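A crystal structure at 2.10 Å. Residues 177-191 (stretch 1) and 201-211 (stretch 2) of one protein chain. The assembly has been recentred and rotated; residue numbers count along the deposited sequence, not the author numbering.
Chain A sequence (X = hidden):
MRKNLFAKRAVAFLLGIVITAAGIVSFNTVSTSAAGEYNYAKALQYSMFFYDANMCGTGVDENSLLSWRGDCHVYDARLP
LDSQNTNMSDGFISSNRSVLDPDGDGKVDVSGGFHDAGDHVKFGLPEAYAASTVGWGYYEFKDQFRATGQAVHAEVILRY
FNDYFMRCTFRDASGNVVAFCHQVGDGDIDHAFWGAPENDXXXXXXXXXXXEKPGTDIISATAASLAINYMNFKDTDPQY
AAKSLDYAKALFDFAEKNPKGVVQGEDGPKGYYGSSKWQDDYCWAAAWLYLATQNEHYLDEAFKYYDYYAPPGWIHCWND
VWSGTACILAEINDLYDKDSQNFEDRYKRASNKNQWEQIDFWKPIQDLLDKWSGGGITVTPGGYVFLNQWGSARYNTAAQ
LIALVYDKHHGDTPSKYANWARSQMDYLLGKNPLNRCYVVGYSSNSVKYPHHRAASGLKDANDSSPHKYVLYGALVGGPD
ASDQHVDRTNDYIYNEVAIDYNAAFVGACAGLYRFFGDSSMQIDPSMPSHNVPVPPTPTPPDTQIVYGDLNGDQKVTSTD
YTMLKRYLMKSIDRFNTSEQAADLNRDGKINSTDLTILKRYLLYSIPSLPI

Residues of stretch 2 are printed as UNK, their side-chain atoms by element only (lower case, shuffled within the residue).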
ATOM      1  N   VAL A 177       5.197 -20.675  -9.490  1.00 26.21           N
ATOM      2  CA  VAL A 177       6.170 -19.712  -8.985  1.00 25.17           C
ATOM      3  C   VAL A 177       7.395 -20.449  -8.448  1.00 25.42           C
ATOM      4  O   VAL A 177       7.280 -21.364  -7.635  1.00 25.45           O
ATOM      5  CB  VAL A 177       5.583 -18.840  -7.846  1.00 25.96           C
ATOM      6  CG1 VAL A 177       6.675 -17.953  -7.264  1.00 23.09           C
ATOM      7  CG2 VAL A 177       4.433 -17.989  -8.374  1.00 22.48           C
ATOM      8  N   VAL A 178       8.566 -20.038  -8.914  1.00 24.57           N
ATOM      9  CA  VAL A 178       9.821 -20.641  -8.501  1.00 23.84           C
ATOM     10  C   VAL A 178      10.523 -19.743  -7.474  1.00 24.31           C
ATOM     11  O   VAL A 178      11.112 -20.223  -6.504  1.00 24.09           O
ATOM     12  CB  VAL A 178      10.729 -20.867  -9.738  1.00 25.25           C
ATOM     13  CG1 VAL A 178      12.144 -21.198  -9.305  1.00 24.57           C
ATOM     14  CG2 VAL A 178      10.157 -21.998 -10.595  1.00 25.02           C
ATOM     15  N   ALA A 179      10.446 -18.436  -7.693  1.00 23.83           N
ATOM     16  CA  ALA A 179      11.045 -17.464  -6.788  1.00 23.38           C
ATOM     17  C   ALA A 179      10.376 -16.103  -6.979  1.00 23.96           C
ATOM     18  O   ALA A 179       9.873 -15.784  -8.064  1.00 22.69           O
ATOM     19  CB  ALA A 179      12.544 -17.352  -7.047  1.00 22.88           C
ATOM     20  N   PHE A 180      10.359 -15.311  -5.914  1.00 24.30           N
ATOM     21  CA  PHE A 180       9.783 -13.978  -5.968  1.00 22.86           C
ATOM     22  C   PHE A 180      10.734 -12.996  -5.305  1.00 22.60           C
ATOM     23  O   PHE A 180      11.060 -13.138  -4.124  1.00 21.62           O
ATOM     24  CB  PHE A 180       8.431 -13.932  -5.248  1.00 22.88           C
ATOM     25  CG  PHE A 180       7.851 -12.543  -5.132  1.00 24.13           C
ATOM     26  CD1 PHE A 180       7.391 -11.865  -6.261  1.00 22.49           C
ATOM     27  CD2 PHE A 180       7.820 -11.890  -3.902  1.00 23.78           C
ATOM     28  CE1 PHE A 180       6.893 -10.563  -6.162  1.00 23.41           C
ATOM     29  CE2 PHE A 180       7.322 -10.583  -3.794  1.00 24.17           C
ATOM     30  CZ  PHE A 180       6.867  -9.919  -4.923  1.00 24.64           C
ATOM     31  N   CYS A 181      11.201 -12.012  -6.061  1.00 21.94           N
ATOM     32  CA  CYS A 181      12.085 -11.015  -5.481  1.00 23.85           C
ATOM     33  C   CYS A 181      11.196 -10.007  -4.772  1.00 24.23           C
ATOM     34  O   CYS A 181      10.435  -9.276  -5.407  1.00 22.89           O
ATOM     35  CB  CYS A 181      12.916 -10.297  -6.543  1.00 24.35           C
ATOM     36  SG  CYS A 181      13.968  -8.991  -5.831  1.00 26.09           S
ATOM     37  N   HIS A 182      11.309  -9.970  -3.451  1.00 24.41           N
ATOM     38  CA  HIS A 182      10.494  -9.079  -2.640  1.00 25.46           C
ATOM     39  C   HIS A 182      11.218  -7.828  -2.158  1.00 25.34           C
ATOM     40  O   HIS A 182      10.586  -6.916  -1.637  1.00 25.77           O
ATOM     41  CB  HIS A 182       9.974  -9.834  -1.417  1.00 24.77           C
ATOM     42  CG  HIS A 182      11.046 -10.224  -0.451  1.00 25.46           C
ATOM     43  ND1 HIS A 182      11.784 -11.388  -0.573  1.00 26.95           N
ATOM     44  CD2 HIS A 182      11.531  -9.593   0.643  1.00 25.37           C
ATOM     45  CE1 HIS A 182      12.668 -11.453   0.402  1.00 24.00           C
ATOM     46  NE2 HIS A 182      12.537 -10.374   1.157  1.00 27.27           N
ATOM     47  N   GLN A 183      12.532  -7.775  -2.330  1.00 25.13           N
ATOM     48  CA  GLN A 183      13.288  -6.616  -1.857  1.00 24.98           C
ATOM     49  C   GLN A 183      14.569  -6.372  -2.655  1.00 25.58           C
ATOM     50  O   GLN A 183      15.290  -7.306  -3.008  1.00 25.12           O
ATOM     51  CB  GLN A 183      13.631  -6.807  -0.370  1.00 23.60           C
ATOM     52  CG  GLN A 183      14.390  -5.669   0.303  1.00 23.82           C
ATOM     53  CD  GLN A 183      14.698  -5.967   1.768  1.00 25.92           C
ATOM     54  OE1 GLN A 183      13.837  -6.454   2.513  1.00 26.28           O
ATOM     55  NE2 GLN A 183      15.924  -5.667   2.192  1.00 26.57           N
ATOM     56  N   VAL A 184      14.829  -5.107  -2.948  1.00 25.59           N
ATOM     57  CA  VAL A 184      16.031  -4.714  -3.664  1.00 27.03           C
ATOM     58  C   VAL A 184      16.636  -3.619  -2.794  1.00 28.61           C
ATOM     59  O   VAL A 184      15.995  -2.605  -2.512  1.00 27.12           O
ATOM     60  CB  VAL A 184      15.709  -4.166  -5.076  1.00 28.18           C
ATOM     61  CG1 VAL A 184      16.996  -3.764  -5.777  1.00 28.04           C
ATOM     62  CG2 VAL A 184      14.967  -5.228  -5.898  1.00 25.84           C
ATOM     63  N   GLY A 185      17.865  -3.834  -2.348  1.00 29.14           N
ATOM     64  CA  GLY A 185      18.496  -2.857  -1.484  1.00 28.74           C
ATOM     65  C   GLY A 185      18.509  -3.386  -0.062  1.00 28.58           C
ATOM     66  O   GLY A 185      17.958  -4.450   0.210  1.00 28.02           O
ATOM     67  N   ASP A 186      19.116  -2.620   0.839  1.00 28.03           N
ATOM     68  CA  ASP A 186      19.253  -2.995   2.245  1.00 28.94           C
ATOM     69  C   ASP A 186      19.291  -1.722   3.091  1.00 28.86           C
ATOM     70  O   ASP A 186      20.113  -0.841   2.849  1.00 29.45           O
ATOM     71  CB  ASP A 186      20.569  -3.768   2.422  1.00 29.58           C
ATOM     72  CG  ASP A 186      20.764  -4.306   3.827  1.00 31.02           C
ATOM     73  OD1 ASP A 186      20.044  -3.881   4.751  1.00 31.94           O
ATOM     74  OD2 ASP A 186      21.658  -5.158   4.007  1.00 31.08           O
ATOM     75  N   GLY A 187      18.410  -1.621   4.079  1.00 28.94           N
ATOM     76  CA  GLY A 187      18.403  -0.433   4.914  1.00 31.17           C
ATOM     77  C   GLY A 187      19.769  -0.143   5.520  1.00 31.95           C
ATOM     78  O   GLY A 187      20.188   1.009   5.616  1.00 31.82           O
ATOM     79  N   ASP A 188      20.473  -1.196   5.913  1.00 32.64           N
ATOM     80  CA  ASP A 188      21.790  -1.046   6.523  1.00 34.36           C
ATOM     81  C   ASP A 188      22.785  -0.347   5.616  1.00 35.27           C
ATOM     82  O   ASP A 188      23.694   0.337   6.090  1.00 35.53           O
ATOM     83  CB  ASP A 188      22.352  -2.410   6.918  1.00 34.54           C
ATOM     84  CG  ASP A 188      21.585  -3.047   8.050  1.00 34.77           C
ATOM     85  OD1 ASP A 188      20.623  -2.421   8.556  1.00 36.08           O
ATOM     86  OD2 ASP A 188      21.955  -4.176   8.435  1.00 35.33           O
ATOM     87  N   ILE A 189      22.620  -0.527   4.312  1.00 35.64           N
ATOM     88  CA  ILE A 189      23.518   0.088   3.346  1.00 35.37           C
ATOM     89  C   ILE A 189      22.954   1.397   2.815  1.00 35.48           C
ATOM     90  O   ILE A 189      23.622   2.435   2.856  1.00 36.17           O
ATOM     91  CB  ILE A 189      23.799  -0.880   2.164  1.00 36.59           C
ATOM     92  CG1 ILE A 189      24.621  -2.067   2.676  1.00 37.40           C
ATOM     93  CG2 ILE A 189      24.553  -0.159   1.041  1.00 36.21           C
ATOM     94  CD1 ILE A 189      24.786  -3.202   1.675  1.00 39.55           C
ATOM     95  N   ASP A 190      21.712   1.349   2.341  1.00 34.85           N
ATOM     96  CA  ASP A 190      21.044   2.516   1.774  1.00 33.83           C
ATOM     97  C   ASP A 190      20.958   3.735   2.696  1.00 34.10           C
ATOM     98  O   ASP A 190      21.161   4.869   2.257  1.00 33.27           O
ATOM     99  CB  ASP A 190      19.639   2.120   1.301  1.00 34.70           C
ATOM    100  CG  ASP A 190      18.895   3.267   0.630  1.00 35.29           C
ATOM    101  OD1 ASP A 190      19.193   3.569  -0.551  1.00 33.67           O
ATOM    102  OD2 ASP A 190      18.016   3.867   1.284  1.00 34.98           O
ATOM    103  N   HIS A 191      20.664   3.515   3.972  1.00 34.34           N
ATOM    104  CA  HIS A 191      20.544   4.633   4.900  1.00 35.98           C
ATOM    105  C   HIS A 191      21.845   5.357   5.230  1.00 36.13           C
ATOM    106  O   HIS A 191      21.815   6.435   5.824  1.00 36.45           O
ATOM    107  CB  HIS A 191      19.863   4.178   6.194  1.00 36.20           C
ATOM    108  CG  HIS A 191      18.460   3.698   5.991  1.00 36.46           C
ATOM    109  ND1 HIS A 191      17.845   3.717   4.757  1.00 36.80           N
ATOM    110  CD2 HIS A 191      17.554   3.190   6.859  1.00 35.67           C
ATOM    111  CE1 HIS A 191      16.616   3.242   4.875  1.00 36.96           C
ATOM    112  NE2 HIS A 191      16.414   2.916   6.140  1.00 37.81           N
ATOM    113  N   UNK A 201      24.996   4.539  -6.361  1.00 33.08           N
ATOM    114  CA  UNK A 201      25.741   3.446  -6.979  1.00 33.08           C
ATOM    115  C   UNK A 201      26.015   2.338  -5.969  1.00 33.44           C
ATOM    116  O   UNK A 201      26.633   1.333  -6.311  1.00 32.88           O
ATOM    117  c   UNK A 201      26.909   5.003  -8.598  1.00 33.64           C
ATOM    118  o   UNK A 201      27.924   4.402  -6.495  1.00 35.02           O
ATOM    119  c   UNK A 201      27.103   3.906  -7.556  1.00 34.70           C
ATOM    120  N   UNK A 202      25.536   2.506  -4.735  1.00 32.38           N
ATOM    121  CA  UNK A 202      25.785   1.511  -3.692  1.00 32.67           C
ATOM    122  C   UNK A 202      25.152   0.147  -3.957  1.00 32.65           C
ATOM    123  O   UNK A 202      24.235   0.014  -4.772  1.00 33.38           O
ATOM    124  c   UNK A 202      25.333   2.033  -2.314  1.00 32.66           C
ATOM    125  c   UNK A 202      22.720   4.397  -1.907  1.00 32.01           C
ATOM    126  s   UNK A 202      22.706   2.913  -2.934  1.00 33.39           S
ATOM    127  c   UNK A 202      23.842   1.862  -1.987  1.00 31.75           C
ATOM    128  N   UNK A 203      25.664  -0.862  -3.256  1.00 31.78           N
ATOM    129  CA  UNK A 203      25.201  -2.244  -3.371  1.00 32.99           C
ATOM    130  C   UNK A 203      23.712  -2.409  -3.034  1.00 32.76           C
ATOM    131  O   UNK A 203      23.250  -1.993  -1.970  1.00 32.29           O
ATOM    132  c   UNK A 203      25.249  -6.587  -1.115  1.00 35.31           C
ATOM    133  c   UNK A 203      25.062  -7.319  -2.287  1.00 36.24           C
ATOM    134  c   UNK A 203      25.548  -5.229  -1.184  1.00 34.61           C
ATOM    135  c   UNK A 203      25.469  -5.312  -3.581  1.00 35.61           C
ATOM    136  c   UNK A 203      26.065  -3.124  -2.454  1.00 33.54           C
ATOM    137  c   UNK A 203      25.169  -6.683  -3.525  1.00 35.62           C
ATOM    138  c   UNK A 203      25.662  -4.576  -2.410  1.00 35.60           C
ATOM    139  N   UNK A 204      22.968  -3.019  -3.955  1.00 32.22           N
ATOM    140  CA  UNK A 204      21.538  -3.255  -3.773  1.00 30.87           C
ATOM    141  C   UNK A 204      21.218  -4.725  -4.024  1.00 30.68           C
ATOM    142  O   UNK A 204      20.900  -5.131  -5.142  1.00 30.64           O
ATOM    143  c   UNK A 204      17.775   0.277  -5.130  1.00 30.02           C
ATOM    144  n   UNK A 204      17.949   0.970  -4.014  1.00 30.52           N
ATOM    145  c   UNK A 204      20.728  -2.365  -4.715  1.00 29.35           C
ATOM    146  c   UNK A 204      20.658  -0.911  -4.266  1.00 30.04           C
ATOM    147  n   UNK A 204      18.827  -0.189  -5.798  1.00 30.63           N
ATOM    148  c   UNK A 204      20.220   0.002  -5.398  1.00 28.00           C
ATOM    149  n   UNK A 204      16.547   0.053  -5.584  1.00 28.13           N
ATOM    150  N   UNK A 205      21.310  -5.512  -2.959  1.00 30.11           N
ATOM    151  CA  UNK A 205      21.057  -6.939  -3.015  1.00 29.66           C
ATOM    152  C   UNK A 205      19.600  -7.236  -3.354  1.00 29.74           C
ATOM    153  O   UNK A 205      18.697  -6.466  -3.008  1.00 29.61           O
ATOM    154  n   UNK A 205      22.444 -11.039  -0.540  1.00 29.48           N
ATOM    155  c   UNK A 205      21.411  -7.580  -1.670  1.00 29.00           C
ATOM    156  c   UNK A 205      21.996  -9.657  -0.392  1.00 30.19           C
ATOM    157  n   UNK A 205      22.199 -11.561   1.691  1.00 29.06           N
ATOM    158  c   UNK A 205      21.561  -9.086  -1.727  1.00 29.16           C
ATOM    159  c   UNK A 205      22.532 -11.914   0.455  1.00 28.97           C
ATOM    160  n   UNK A 205      22.942 -13.146   0.207  1.00 25.49           N
ATOM    161  N   UNK A 206      19.386  -8.346  -4.055  1.00 27.90           N
ATOM    162  CA  UNK A 206      18.041  -8.760  -4.395  1.00 26.95           C
ATOM    163  C   UNK A 206      17.684  -9.882  -3.433  1.00 25.62           C
ATOM    164  O   UNK A 206      18.433 -10.849  -3.309  1.00 25.91           O
ATOM    165  N   UNK A 207      16.565  -9.759  -2.729  1.00 24.33           N
ATOM    166  CA  UNK A 207      16.169 -10.796  -1.784  1.00 23.69           C
ATOM    167  C   UNK A 207      14.968 -11.529  -2.378  1.00 24.40           C
ATOM    168  O   UNK A 207      14.002 -10.911  -2.844  1.00 24.00           O
ATOM    169  c   UNK A 207      15.858 -10.179  -0.410  1.00 24.23           C
ATOM    170  n   UNK A 207      18.183  -7.337   0.272  1.00 24.31           N
ATOM    171  c   UNK A 207      17.164  -7.944  -0.424  1.00 25.33           C
ATOM    172  c   UNK A 207      17.864  -9.379   1.147  1.00 26.03           C
ATOM    173  c   UNK A 207      18.630  -8.192   1.241  1.00 26.90           C
ATOM    174  c   UNK A 207      19.646  -8.027   2.195  1.00 26.24           C
ATOM    175  c   UNK A 207      16.924  -9.193   0.072  1.00 25.15           C
ATOM    176  c   UNK A 207      19.886  -9.066   3.056  1.00 26.86           C
ATOM    177  c   UNK A 207      19.144 -10.259   2.989  1.00 28.23           C
ATOM    178  c   UNK A 207      18.130 -10.426   2.037  1.00 26.02           C
ATOM    179  N   UNK A 208      15.044 -12.856  -2.363  1.00 24.03           N
ATOM    180  CA  UNK A 208      14.019 -13.693  -2.971  1.00 24.07           C
ATOM    181  C   UNK A 208      13.350 -14.687  -2.046  1.00 23.55           C
ATOM    182  O   UNK A 208      13.998 -15.258  -1.173  1.00 24.78           O
ATOM    183  c   UNK A 208      16.295 -12.857  -5.063  1.00 21.86           C
ATOM    184  c   UNK A 208      16.215 -12.146  -7.360  1.00 22.40           C
ATOM    185  c   UNK A 208      16.811 -12.097  -6.106  1.00 21.92           C
ATOM    186  c   UNK A 208      15.182 -13.669  -5.254  1.00 23.83           C
ATOM    187  c   UNK A 208      15.106 -12.951  -7.565  1.00 23.70           C
ATOM    188  c   UNK A 208      14.595 -13.710  -6.518  1.00 24.09           C
ATOM    189  c   UNK A 208      14.627 -14.504  -4.130  1.00 22.77           C
ATOM    190  N   UNK A 209      12.049 -14.896  -2.247  1.00 25.15           N
ATOM    191  CA  UNK A 209      11.322 -15.901  -1.478  1.00 25.35           C
ATOM    192  C   UNK A 209      11.359 -17.136  -2.372  1.00 26.43           C
ATOM    193  O   UNK A 209      11.158 -17.057  -3.587  1.00 25.66           O
ATOM    194  c   UNK A 209       9.080 -16.757  -0.690  1.00 22.87           C
ATOM    195  c   UNK A 209       9.846 -15.529  -1.192  1.00 26.20           C
ATOM    196  c   UNK A 209       9.273 -13.142  -0.604  1.00 33.92           C
ATOM    197  c   UNK A 209       9.782 -14.457  -0.108  1.00 28.45           C
ATOM    198  N   UNK A 210      11.603 -18.271  -1.739  1.00 26.60           N
ATOM    199  CA  UNK A 210      11.745 -19.553  -2.398  1.00 27.81           C
ATOM    200  C   UNK A 210      10.919 -20.571  -1.602  1.00 28.78           C
ATOM    201  O   UNK A 210      10.499 -20.279  -0.484  1.00 28.73           O
ATOM    202  c   UNK A 210      13.523 -21.292  -2.023  1.00 26.37           C
ATOM    203  c   UNK A 210      13.262 -19.882  -2.389  1.00 28.43           C
ATOM    204  o   UNK A 210      13.833 -19.549  -3.658  1.00 29.87           O
ATOM    205  N   UNK A 211      10.680 -21.754  -2.160  1.00 28.68           N
ATOM    206  CA  UNK A 211       9.912 -22.759  -1.433  1.00 29.74           C
ATOM    207  C   UNK A 211      10.726 -23.293  -0.248  1.00 30.12           C
ATOM    208  O   UNK A 211      10.197 -24.002   0.609  1.00 29.15           O
ATOM    209  c   UNK A 211       9.105 -26.696  -3.435  1.00 41.98           C
ATOM    210  c   UNK A 211      10.680 -24.917  -2.601  1.00 35.55           C
ATOM    211  c   UNK A 211       9.544 -23.924  -2.352  1.00 30.79           C
ATOM    212  c   UNK A 211      10.345 -25.871  -3.738  1.00 37.85           C
ATOM    213  n   UNK A 211       9.432 -27.914  -2.622  1.00 47.08           N
TER
HETATM  214  O   HOH W   1      10.631 -22.291  -4.997  1.00 24.33           O
HETATM  215  O   HOH W   2      21.023  -0.624  -0.570  1.00 25.01           O
HETATM  216  O   HOH W   3      20.022   1.628  -1.901  1.00 31.15           O

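Position 201 carries one carbon bearing one oxygen and one carbon. It makes no contact with stretch 1. This is Thr201.

Position 202 has an unbranched chain of two carbons, a sulfur and a carbon. It points toward stretch 1 and packs on Ile189. It is Met202, whose CG lies 3.7 Å from Ile189 CG2.

Position 203 has one carbon and then a six-carbon ring. The ring meets Ile189 at its edge. It is Phe203, and CD2 is 3.6 Å from Ile189 CD1. Water 2 links its backbone to Asp186: it donates to Phe203 O (3.0 Å) and accepts from Asp186 N (3.1 Å).

Position 204 has three carbons, a nitrogen and a carbon carrying two more nitrogens. Val184 O lies over one face of this planar group. It is Arg204. Its NH1 is 4.5 Å from Asp190 OD1, beyond a salt bridge. Water 3 bridges them, accepting from Arg204 NH1 (3.0 Å) and donating to Asp190 OD1 (2.5 Å).

Position 205 has the same set of atoms, but the end of its chain leads away from stretch 1. It is Arg205. The backbone does the binding: Gly185 N donates to Arg205 O at 2.8 Å.

Position 206 has no side-chain atoms and pairs with Val184. It is Gly206.

Position 207 has one carbon and fused five- and six-membered rings holding eight carbons and one nitrogen. Gln183 NE2 lies over one face. It is Trp207. NE1 donates to Gly185 O (2.9 Å), which also accepts from Gln183 NE2 (3.1 Å).

Position 208 has one carbon and a six-carbon ring. Cys181 CB sits over the ring face. It is Phe208; Cys181 SG is 4.3 Å from the ring centroid.

Position 209 has four carbons, forked at the first, with one arm two carbons long. That arm's end lies at the Phe180 ring edge. It is Ile209, with CD1 3.8 Å from Phe180 CD2.

Position 210 has one carbon carrying an oxygen and a carbon. The oxygen lies near Ala179 CB. It is Thr210, with OG1 4.2 Å from Ala179 CB.

Position 211 has four carbons in a row ending in nitrogen, leading away. It is Lys211. Water 1 joins its N (2.9 Å) to Val178 O (2.6 Å).

The contact is an antiparallel strand pairing. Phe180 and Ile209 exchange two backbone hydrogen bonds. A bulge between Cys181 and Gln183 shifts the register by one: Trp207 O accepts from His182 N (2.9 Å); Trp207 N donates to Gln183 O (2.8 Å). Cys181 and Phe208 pack on one face; Phe180, Gln183, Trp207 and Ile209 occupy the other.

Stretch 2 (201-211) TMFRRGWFITK
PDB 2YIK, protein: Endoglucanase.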